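Local coordinates for protein dimethylsulfoniopropionate lyase (Roseovarius nubinhibens, PDB 4B29) that probably cleaves dimethylsulfoniopropionate to release dimethyl sulfide, using a metal-dependent active site set in a cupin barrel, at residues W98-T103 with N113-F118; V136-P141 with T195-T200; Y156-G161 with L175-T180. All blocks are in the same frame, centred on the assembly; numbering follows the deposited sequence.

Interaction 1: residues W98-T103 with N113-F118; sequences WRHSYT and NRFGWF. With PO4 (phosphate ion), chain E.
Arg99 and Trp117 form a single antiparallel, hydrogen-bonded bridge, with Arg99 N to Trp117 O at 2.8 Å and Trp117 N to Arg99 O at 3.0 Å; residues 98-101 and 115-118 otherwise run across one another, 107° apart end to end. Trp117 CG stands between the backbone N and the carbonyl carbon (chi1 66°), which swings the indole back against Arg99. In the Arg99 conformer described, CB sits over the five-membered ring, 3.7 Å from its centroid in a CH-pi contact, CD lies over the six-membered ring, and the guanidinium, its plane at 85° to the indole, brings NH1 past the rim with its edge toward CH2. Salt bridges to Glu97 and Glu119 hold the charged end. Trp117 NE1 donates to Ser101 OG at 3.0 Å, a bent bond with the hydroxyl tilted out of the ring plane. Trp98 faces Phe118, whose CD2 edge points at the six-membered ring in a T-shaped pair with centroids 5.1 Å apart, while Trp98 CE3 is 3.5 Å from Trp117 N. His100 O meets the Phe115 ring edge at CE1; in one of its two conformers His100 NE2 is hydrogen-bonded to Leu112 O and linked by a water to Phe115 O. The arrangement is a loop bridged to a strand of the larger sheet of a cupin fold, its aromatic side chains packed about the bridge.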
loop_
_atom_site.group_PDB
_atom_site.type_symbol
_atom_site.label_atom_id
_atom_site.label_comp_id
_atom_site.label_asym_id
_atom_site.label_seq_id
_atom_site.Cartn_x
_atom_site.Cartn_y
_atom_site.Cartn_z
ATOM N N TRP A 98 1.280 -6.615 -9.894
ATOM C CA TRP A 98 2.092 -5.445 -9.544
ATOM C C TRP A 98 1.973 -4.385 -10.600
ATOM O O TRP A 98 1.928 -4.691 -11.826
ATOM C CB TRP A 98 3.584 -5.833 -9.350
ATOM C CG TRP A 98 3.801 -6.649 -8.177
ATOM C CD1 TRP A 98 3.909 -8.019 -8.125
ATOM C CD2 TRP A 98 3.957 -6.176 -6.835
ATOM N NE1 TRP A 98 4.087 -8.420 -6.811
ATOM C CE2 TRP A 98 4.142 -7.296 -6.015
ATOM C CE3 TRP A 98 3.916 -4.881 -6.245
ATOM C CZ2 TRP A 98 4.285 -7.199 -4.617
ATOM C CZ3 TRP A 98 4.099 -4.766 -4.853
ATOM C CH2 TRP A 98 4.279 -5.905 -4.053
ATOM N N ARG A 99 1.969 -3.139 -10.098
ATOM C CA ARG A 99 1.847 -1.909 -10.873
ATOM C C ARG A 99 2.929 -0.886 -10.490
ATOM O O ARG A 99 3.483 -0.914 -9.373
ATOM C CB ARG A 99 0.449 -1.283 -10.637
ATOM C CG ARG A 99 -0.695 -2.289 -10.832
ATOM C CD ARG A 99 -2.069 -1.702 -10.500
ATOM N NE ARG A 99 -3.154 -2.626 -10.857
ATOM C CZ ARG A 99 -4.423 -2.485 -10.465
ATOM N NH1 ARG A 99 -4.786 -1.431 -9.762
ATOM N NH2 ARG A 99 -5.347 -3.378 -10.833
ATOM N N HIS A 100 3.215 0.029 -11.421
ATOM C CA HIS A 100 4.235 1.067 -11.223
ATOM C C HIS A 100 3.648 2.471 -11.250
ATOM O O HIS A 100 4.008 3.326 -10.432
ATOM C CB HIS A 100 5.235 1.033 -12.378
ATOM C CG HIS A 100 6.476 0.268 -12.085
ATOM N ND1 HIS A 100 7.220 -0.325 -13.079
ATOM C CD2 HIS A 100 7.121 0.034 -10.923
ATOM C CE1 HIS A 100 8.263 -0.921 -12.528
ATOM N NE2 HIS A 100 8.217 -0.723 -11.223
ATOM N N SER A 101 2.875 2.760 -12.303
ATOM C CA SER A 101 2.167 4.056 -12.354
ATOM C C SER A 101 3.055 5.130 -12.980
ATOM O O SER A 101 2.606 5.813 -13.885
ATOM C CB SER A 101 1.603 4.574 -10.999
ATOM O OG SER A 101 0.410 3.917 -10.589
ATOM N N TYR A 102 4.299 5.261 -12.553
ATOM C CA TYR A 102 5.099 6.409 -12.979
ATOM C C TYR A 102 6.092 6.005 -14.065
ATOM O O TYR A 102 6.469 4.842 -14.160
ATOM C CB TYR A 102 5.869 7.035 -11.805
ATOM C CG TYR A 102 4.930 7.498 -10.705
ATOM C CD1 TYR A 102 4.112 8.602 -10.902
ATOM C CD2 TYR A 102 4.874 6.821 -9.487
ATOM C CE1 TYR A 102 3.214 9.038 -9.897
ATOM C CE2 TYR A 102 3.972 7.224 -8.477
ATOM C CZ TYR A 102 3.184 8.351 -8.677
ATOM O OH TYR A 102 2.325 8.763 -7.658
ATOM N N THR A 103 6.546 7.013 -14.785
ATOM C CA THR A 103 7.539 6.800 -15.851
ATOM C C THR A 103 8.940 6.898 -15.314
ATOM O O THR A 103 9.182 7.446 -14.219
ATOM C CB THR A 103 7.409 7.830 -16.983
ATOM O OG1 THR A 103 7.750 9.154 -16.514
ATOM C CG2 THR A 103 6.001 7.826 -17.535
ATOM N N ASN A 113 12.709 -0.135 -10.135
ATOM C CA ASN A 113 13.168 -1.477 -9.789
ATOM C C ASN A 113 12.804 -1.909 -8.385
ATOM O O ASN A 113 12.600 -3.100 -8.114
ATOM C CB ASN A 113 14.706 -1.550 -9.893
ATOM C CG ASN A 113 15.187 -1.608 -11.330
ATOM O OD1 ASN A 113 14.454 -2.022 -12.247
ATOM N ND2 ASN A 113 16.440 -1.199 -11.536
ATOM N N ARG A 114 12.778 -0.952 -7.461
ATOM C CA ARG A 114 12.757 -1.299 -6.050
ATOM C C ARG A 114 11.477 -0.775 -5.347
ATOM O O ARG A 114 11.394 -0.771 -4.132
ATOM C CB ARG A 114 14.032 -0.757 -5.338
ATOM C CG ARG A 114 15.289 -1.362 -5.984
ATOM C CD ARG A 114 16.532 -1.200 -5.077
ATOM N NE ARG A 114 16.829 0.229 -4.945
ATOM C CZ ARG A 114 16.740 0.891 -3.792
ATOM N NH1 ARG A 114 16.374 0.256 -2.678
ATOM N NH2 ARG A 114 17.023 2.184 -3.761
ATOM N N PHE A 115 10.484 -0.436 -6.146
ATOM C CA PHE A 115 9.162 -0.081 -5.579
ATOM C C PHE A 115 8.094 -0.724 -6.451
ATOM O O PHE A 115 8.293 -0.957 -7.658
ATOM C CB PHE A 115 8.994 1.445 -5.553
ATOM C CG PHE A 115 7.657 1.931 -6.087
ATOM C CD1 PHE A 115 7.518 2.201 -7.450
ATOM C CD2 PHE A 115 6.543 2.080 -5.243
ATOM C CE1 PHE A 115 6.308 2.671 -7.984
ATOM C CE2 PHE A 115 5.297 2.533 -5.787
ATOM C CZ PHE A 115 5.207 2.827 -7.135
ATOM N N GLY A 116 6.942 -0.995 -5.859
ATOM C CA GLY A 116 5.763 -1.284 -6.704
ATOM C C GLY A 116 4.531 -1.260 -5.807
ATOM O O GLY A 116 4.632 -1.109 -4.592
ATOM N N TRP A 117 3.364 -1.409 -6.409
ATOM C CA TRP A 117 2.143 -1.444 -5.611
ATOM C C TRP A 117 1.134 -2.375 -6.276
ATOM O O TRP A 117 1.272 -2.709 -7.469
ATOM C CB TRP A 117 1.522 -0.027 -5.496
ATOM C CG TRP A 117 1.004 0.563 -6.767
ATOM C CD1 TRP A 117 1.724 1.147 -7.756
ATOM C CD2 TRP A 117 -0.378 0.624 -7.178
ATOM N NE1 TRP A 117 0.875 1.595 -8.771
ATOM C CE2 TRP A 117 -0.415 1.276 -8.434
ATOM C CE3 TRP A 117 -1.572 0.197 -6.592
ATOM C CZ2 TRP A 117 -1.623 1.523 -9.129
ATOM C CZ3 TRP A 117 -2.777 0.429 -7.285
ATOM C CH2 TRP A 117 -2.776 1.092 -8.538
ATOM N N PHE A 118 0.099 -2.736 -5.522
ATOM C CA PHE A 118 -0.980 -3.480 -6.151
ATOM C C PHE A 118 -2.280 -3.175 -5.417
ATOM O O PHE A 118 -2.281 -2.635 -4.294
ATOM C CB PHE A 118 -0.688 -4.988 -6.171
ATOM C CG PHE A 118 -0.659 -5.672 -4.804
ATOM C CD1 PHE A 118 -1.810 -6.225 -4.207
ATOM C CD2 PHE A 118 0.553 -5.800 -4.128
ATOM C CE1 PHE A 118 -1.737 -6.919 -2.961
ATOM C CE2 PHE A 118 0.627 -6.499 -2.905
ATOM C CZ PHE A 118 -0.499 -7.031 -2.287
HETATM P P PO4 E . 16.098 -3.877 -1.038
HETATM O O1 PO4 E . 16.378 -5.240 -1.712
HETATM O O2 PO4 E . 14.643 -3.738 -0.620
HETATM O O3 PO4 E . 16.827 -3.852 0.283
HETATM O O4 PO4 E . 16.432 -2.701 -1.946
HETATM O O HOH W 1 9.317 -3.132 -9.629
#

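Interaction 2: residues V136-P141 with T195-T200; sequences VGYWGP and TDPILT. With PO4 (phosphate ion), chain E; EDO (1,2-ethanediol), chain F.
Tyr138 and Pro197 meet obliquely beyond the end of the paired strands, with the phenol oxygen Tyr138 OH 3.4 Å from Pro197 CB. CG of Tyr138 is anti to the backbone N (chi1 175°), which lays the ring along the strand and brings its hydroxyl beside both Asp74 O and a bound phosphate, probably from the crystallisation liquor; His70 and Arg114 bind this ion. Leu199 projects on the same face as Tyr138, and its CD1 fits between Tyr138 CB and Val136 CG1, 3.9 Å from the latter. Helices 67-73 and 83-92 cover this face.

Trp139, Ile198 and Thr200 occupy the other face. The Trp139 and Ile198 side chains lie side by side and point the same way, with Trp139 CE3 3.8 Å from Ile198 CG2. Thr200 crosses the indole at about a right angle, presenting OG1 to the ring edge 3.5 Å from Trp139 CZ3. Its OG1 lies between the backbone N and carbonyl carbon (chi1 56°), a torsion that also turns it to ethanediol O1, 2.7 Å away, and to a weak bond from Gly137 N. The bare Gly137 lets the benzo edge of Trp139, at CH2, lie close over the strand.

Between the two faces the backbones pair at Gly137 with Thr200 and at Trp139 with Ile198. Trp139 N to Ile198 O is 3.0 Å and nearly straight at 166°, whereas Gly137 N reaches Thr200 O from well above the carbonyl plane. This is an antiparallel strand pair in the larger sheet of a cupin barrel, with a helix-covered face bearing Tyr138 and Leu199 and a face bearing Trp139, Ile198 and Thr200 that probably lines the pocket, as the ethanediol on Thr200 suggests.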
loop_
_atom_site.group_PDB
_atom_site.type_symbol
_atom_site.label_atom_id
_atom_site.label_comp_id
_atom_site.label_asym_id
_atom_site.label_seq_id
_atom_site.Cartn_x
_atom_site.Cartn_y
_atom_site.Cartn_z
ATOM N N VAL A 136 -1.571 -1.772 -1.612
ATOM C CA VAL A 136 -0.348 -2.123 -0.857
ATOM C C VAL A 136 0.832 -1.554 -1.630
ATOM O O VAL A 136 0.880 -1.660 -2.867
ATOM C CB VAL A 136 -0.206 -3.698 -0.765
ATOM C CG1 VAL A 136 1.254 -4.082 -0.294
ATOM C CG2 VAL A 136 -1.243 -4.262 0.191
ATOM N N GLY A 137 1.821 -0.948 -0.933
ATOM C CA GLY A 137 2.995 -0.417 -1.632
ATOM C C GLY A 137 4.251 -0.933 -0.915
ATOM O O GLY A 137 4.194 -1.248 0.305
ATOM N N TYR A 138 5.329 -1.120 -1.669
ATOM C CA TYR A 138 6.648 -1.442 -1.083
ATOM C C TYR A 138 7.660 -0.502 -1.689
ATOM O O TYR A 138 7.642 -0.241 -2.902
ATOM C CB TYR A 138 7.046 -2.875 -1.430
ATOM C CG TYR A 138 8.459 -3.195 -0.940
ATOM C CD1 TYR A 138 8.652 -3.662 0.350
ATOM C CD2 TYR A 138 9.553 -2.969 -1.787
ATOM C CE1 TYR A 138 9.994 -3.974 0.812
ATOM C CE2 TYR A 138 10.889 -3.233 -1.340
ATOM C CZ TYR A 138 11.050 -3.763 -0.064
ATOM O OH TYR A 138 12.356 -4.033 0.348
ATOM N N TRP A 139 8.548 0.034 -0.844
ATOM C CA TRP A 139 9.680 0.820 -1.314
ATOM C C TRP A 139 10.942 0.312 -0.628
ATOM O O TRP A 139 10.970 0.185 0.589
ATOM C CB TRP A 139 9.523 2.292 -0.883
ATOM C CG TRP A 139 8.441 3.007 -1.633
ATOM C CD1 TRP A 139 8.599 3.860 -2.684
ATOM C CD2 TRP A 139 7.018 2.954 -1.357
ATOM N NE1 TRP A 139 7.362 4.355 -3.073
ATOM C CE2 TRP A 139 6.388 3.803 -2.286
ATOM C CE3 TRP A 139 6.247 2.273 -0.409
ATOM C CZ2 TRP A 139 4.985 3.982 -2.319
ATOM C CZ3 TRP A 139 4.850 2.475 -0.411
ATOM C CH2 TRP A 139 4.254 3.315 -1.385
ATOM N N GLY A 140 11.969 0.027 -1.425
ATOM C CA GLY A 140 13.248 -0.390 -0.771
ATOM C C GLY A 140 13.894 0.828 -0.095
ATOM O O GLY A 140 13.461 1.974 -0.236
ATOM N N PRO A 141 14.997 0.583 0.635
ATOM C CA PRO A 141 15.696 1.702 1.269
ATOM C C PRO A 141 16.212 2.756 0.306
ATOM O O PRO A 141 16.487 2.487 -0.860
ATOM C CB PRO A 141 16.911 1.022 1.957
ATOM C CG PRO A 141 16.655 -0.435 1.933
ATOM C CD PRO A 141 15.674 -0.707 0.802
ATOM N N THR A 195 17.406 3.962 5.786
ATOM C CA THR A 195 18.121 2.704 5.829
ATOM C C THR A 195 17.234 1.439 5.736
ATOM O O THR A 195 17.699 0.344 5.389
ATOM C CB THR A 195 18.934 2.718 7.175
ATOM O OG1 THR A 195 20.033 3.629 6.958
ATOM C CG2 THR A 195 19.481 1.424 7.451
ATOM N N ASP A 196 15.952 1.607 6.020
ATOM C CA ASP A 196 15.004 0.504 6.061
ATOM C C ASP A 196 14.046 0.657 4.880
ATOM O O ASP A 196 13.873 1.764 4.399
ATOM C CB ASP A 196 14.212 0.545 7.358
ATOM C CG ASP A 196 15.132 0.483 8.586
ATOM O OD1 ASP A 196 15.948 -0.452 8.639
ATOM O OD2 ASP A 196 15.012 1.338 9.464
ATOM N N PRO A 197 13.540 -0.465 4.375
ATOM C CA PRO A 197 12.439 -0.396 3.378
ATOM C C PRO A 197 11.139 -0.022 4.119
ATOM O O PRO A 197 11.111 0.144 5.347
ATOM C CB PRO A 197 12.353 -1.835 2.903
ATOM C CG PRO A 197 12.621 -2.662 4.164
ATOM C CD PRO A 197 13.700 -1.826 4.920
ATOM N N ILE A 198 10.031 0.054 3.369
ATOM C CA ILE A 198 8.721 0.139 4.022
ATOM C C ILE A 198 7.694 -0.605 3.169
ATOM O O ILE A 198 7.762 -0.575 1.946
ATOM C CB ILE A 198 8.244 1.614 4.262
ATOM C CG1 ILE A 198 7.025 1.615 5.208
ATOM C CG2 ILE A 198 8.020 2.413 2.923
ATOM C CD1 ILE A 198 6.636 3.020 5.652
ATOM N N LEU A 199 6.801 -1.288 3.863
ATOM C CA LEU A 199 5.684 -2.018 3.219
ATOM C C LEU A 199 4.419 -1.441 3.855
ATOM O O LEU A 199 4.309 -1.385 5.093
ATOM C CB LEU A 199 5.834 -3.500 3.535
ATOM C CG LEU A 199 4.725 -4.477 3.061
ATOM C CD1 LEU A 199 4.654 -4.480 1.535
ATOM C CD2 LEU A 199 4.953 -5.911 3.638
ATOM N N THR A 200 3.465 -1.002 3.008
ATOM C CA THR A 200 2.285 -0.265 3.521
ATOM C C THR A 200 1.005 -0.935 3.050
ATOM O O THR A 200 1.013 -1.656 2.028
ATOM C CB THR A 200 2.245 1.177 2.982
ATOM O OG1 THR A 200 2.263 1.140 1.548
ATOM C CG2 THR A 200 3.543 1.970 3.482
HETATM P P PO4 E . 16.098 -3.877 -1.038
HETATM O O1 PO4 E . 16.378 -5.240 -1.712
HETATM O O2 PO4 E . 14.643 -3.738 -0.620
HETATM O O3 PO4 E . 16.827 -3.852 0.283
HETATM O O4 PO4 E . 16.432 -2.701 -1.946
HETATM C C1 EDO F . -0.005 2.495 -1.109
HETATM O O1 EDO F . 1.204 2.764 -0.394
HETATM C C2 EDO F . 0.360 2.468 -2.569
HETATM O O2 EDO F . -0.890 2.416 -3.228
#

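Interaction 3: residues Y156-G161 with L175-T180; sequences YSVVSG and LEPGQT. With PO4 (phosphate ion), chain B; EDO (1,2-ethanediol), chain F.
Val158 O is held by Gly178 N at 2.7 Å, with an N-H...O angle of 166°, and Pro177 CA adds a CA-H...O contact to the same oxygen. The donor belongs to a type II beta turn, Glu176 to Gln179, that leads into the edge strand of the larger cupin sheet. Val158 N in turn donates to Gln179 O at 3.1 Å, so both polar backbone atoms of one valine are bound to the turn. Next to it, Ser157 and Thr180 form an antiparallel, non-hydrogen-bonded pair, with Ser157 CB and Thr180 CG2 4.0 Å apart on one face.

The Val158 side chain points into the bend formed by 175-180. CG2 touches Leu175 CB at 3.6 Å, the two side chains set aslant, while CG1, anti to the backbone N (chi1 -177°), lies against the peptide between Glu176 and Pro177. Pro177 slides its ring over the corner where the chain turns at Ser160: CB approaches Val159 O, and CD is 3.3 Å from Gly161 O. Val159 and Ser160, both opposite Leu199, form a classic beta bulge at this corner. The turn is braced from within by its own backbone bond, Gln179 N to Glu176 O, and by Glu176 N donating to Gln179 OE1. A salt bridge to Arg162 takes the carboxylate of Glu176.

Tyr156 leads its ring away from the turn toward the zinc site of His150, Glu154 and His189, where it packs with Phe165 and His183. Its hydroxyl donates to a second phosphate, probably from the crystallisation liquor, Tyr156 OH to O3 at 2.6 Å, with that oxygen at the ring edge and in its plane.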
loop_
_atom_site.group_PDB
_atom_site.type_symbol
_atom_site.label_atom_id
_atom_site.label_comp_id
_atom_site.label_asym_id
_atom_site.label_seq_id
_atom_site.Cartn_x
_atom_site.Cartn_y
_atom_site.Cartn_z
ATOM N N TYR A 156 -3.043 5.793 5.182
ATOM C CA TYR A 156 -1.925 4.862 5.179
ATOM C C TYR A 156 -1.847 4.098 6.499
ATOM O O TYR A 156 -2.183 4.623 7.562
ATOM C CB TYR A 156 -0.585 5.666 5.100
ATOM C CG TYR A 156 0.016 5.669 3.743
ATOM C CD1 TYR A 156 -0.481 6.553 2.759
ATOM C CD2 TYR A 156 1.031 4.797 3.394
ATOM C CE1 TYR A 156 0.105 6.577 1.467
ATOM C CE2 TYR A 156 1.603 4.806 2.142
ATOM C CZ TYR A 156 1.104 5.665 1.165
ATOM O OH TYR A 156 1.692 5.680 -0.075
ATOM N N SER A 157 -1.367 2.839 6.413
ATOM C CA SER A 157 -0.811 2.151 7.608
ATOM C C SER A 157 0.531 1.602 7.192
ATOM O O SER A 157 0.762 1.276 6.016
ATOM C CB SER A 157 -1.721 1.021 8.164
ATOM O OG SER A 157 -1.730 -0.117 7.281
ATOM N N VAL A 158 1.423 1.488 8.189
ATOM C CA VAL A 158 2.688 0.817 7.944
ATOM C C VAL A 158 2.609 -0.654 8.403
ATOM O O VAL A 158 2.208 -0.932 9.532
ATOM C CB VAL A 158 3.797 1.530 8.761
ATOM C CG1 VAL A 158 5.191 0.837 8.434
ATOM C CG2 VAL A 158 3.830 2.997 8.306
ATOM N N VAL A 159 3.024 -1.566 7.516
ATOM C CA VAL A 159 2.997 -2.985 7.884
ATOM C C VAL A 159 4.361 -3.375 8.421
ATOM O O VAL A 159 4.421 -4.050 9.468
ATOM C CB VAL A 159 2.664 -3.887 6.669
ATOM C CG1 VAL A 159 2.619 -5.381 7.099
ATOM C CG2 VAL A 159 1.244 -3.470 6.142
ATOM N N SER A 160 5.384 -2.969 7.703
ATOM C CA SER A 160 6.754 -3.331 8.176
ATOM C C SER A 160 7.728 -2.306 7.659
ATOM O O SER A 160 7.452 -1.528 6.705
ATOM C CB SER A 160 7.101 -4.784 7.730
ATOM O OG SER A 160 6.945 -4.958 6.326
ATOM N N GLY A 161 8.901 -2.243 8.285
ATOM C CA GLY A 161 9.854 -1.206 7.874
ATOM C C GLY A 161 9.474 0.122 8.532
ATOM O O GLY A 161 8.824 0.148 9.592
ATOM N N LEU A 175 7.027 7.075 10.512
ATOM C CA LEU A 175 6.055 6.055 10.917
ATOM C C LEU A 175 6.622 4.647 10.893
ATOM O O LEU A 175 7.372 4.294 9.964
ATOM C CB LEU A 175 4.851 6.061 9.932
ATOM C CG LEU A 175 4.149 7.440 9.860
ATOM C CD1 LEU A 175 2.957 7.285 8.888
ATOM C CD2 LEU A 175 3.708 7.957 11.277
ATOM N N GLU A 176 6.245 3.892 11.921
ATOM C CA GLU A 176 6.673 2.519 12.164
ATOM C C GLU A 176 5.428 1.622 12.138
ATOM O O GLU A 176 4.284 2.126 12.099
ATOM C CB GLU A 176 7.349 2.466 13.554
ATOM C CG GLU A 176 8.712 3.164 13.356
ATOM C CD GLU A 176 9.704 3.064 14.471
ATOM O OE1 GLU A 176 9.436 2.416 15.514
ATOM O OE2 GLU A 176 10.791 3.659 14.262
ATOM N N PRO A 177 5.616 0.295 12.221
ATOM C CA PRO A 177 4.470 -0.639 12.000
ATOM C C PRO A 177 3.241 -0.421 12.862
ATOM O O PRO A 177 3.318 -0.290 14.102
ATOM C CB PRO A 177 5.077 -2.007 12.291
ATOM C CG PRO A 177 6.546 -1.846 11.741
ATOM C CD PRO A 177 6.914 -0.424 12.229
ATOM N N GLY A 178 2.085 -0.315 12.191
ATOM C CA GLY A 178 0.810 -0.098 12.853
ATOM C C GLY A 178 0.391 1.371 12.957
ATOM O O GLY A 178 -0.788 1.649 13.242
ATOM N N GLN A 179 1.351 2.301 12.766
ATOM C CA GLN A 179 1.003 3.721 12.762
ATOM C C GLN A 179 0.277 4.021 11.454
ATOM O O GLN A 179 0.427 3.283 10.482
ATOM C CB GLN A 179 2.241 4.599 12.928
ATOM C CG GLN A 179 2.791 4.475 14.377
ATOM C CD GLN A 179 3.926 5.454 14.560
ATOM O OE1 GLN A 179 5.073 5.171 14.200
ATOM N NE2 GLN A 179 3.609 6.595 15.114
ATOM N N THR A 180 -0.514 5.094 11.471
ATOM C CA THR A 180 -1.338 5.461 10.296
ATOM C C THR A 180 -1.184 6.924 9.978
ATOM O O THR A 180 -0.663 7.729 10.798
ATOM C CB THR A 180 -2.847 5.181 10.542
ATOM O OG1 THR A 180 -3.388 6.018 11.605
ATOM C CG2 THR A 180 -3.076 3.667 10.874
HETATM P P PO4 B . 0.073 7.047 -2.815
HETATM O O1 PO4 B . 0.859 6.550 -3.991
HETATM O O2 PO4 B . -0.755 5.861 -2.280
HETATM O O3 PO4 B . 0.958 7.601 -1.707
HETATM O O4 PO4 B . -0.872 8.141 -3.191
HETATM C C1 EDO F . -0.005 2.495 -1.109
HETATM O O1 EDO F . 1.204 2.764 -0.394
HETATM C C2 EDO F . 0.360 2.468 -2.569
HETATM O O2 EDO F . -0.890 2.416 -3.228
#

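In the fold
All three contacts fall on the larger sheet. Interaction 1 adjoins interaction 2 through neighbouring strands 115-122 and 133-139, with Arg114 O 2.9 Å from Gly140 N and Phe115 CD2 3.2 Å from Trp139 NE1; both also touch one phosphate. Interaction 2 continues into interaction 3 through strands 198-205 and 153-159, where Leu199 O lies 2.7 Å from Val159 N. Interactions 1 and 3 do not touch, their centres about 19 Å apart on opposite sides of the chain's centre. The zinc lies closest to interaction 3: the Tyr156 side chain is about 5 Å from it and that of Trp139 about 8 Å. One ethanediol bonds both Thr200 and, weakly, Tyr156, consistent with a shared pocket.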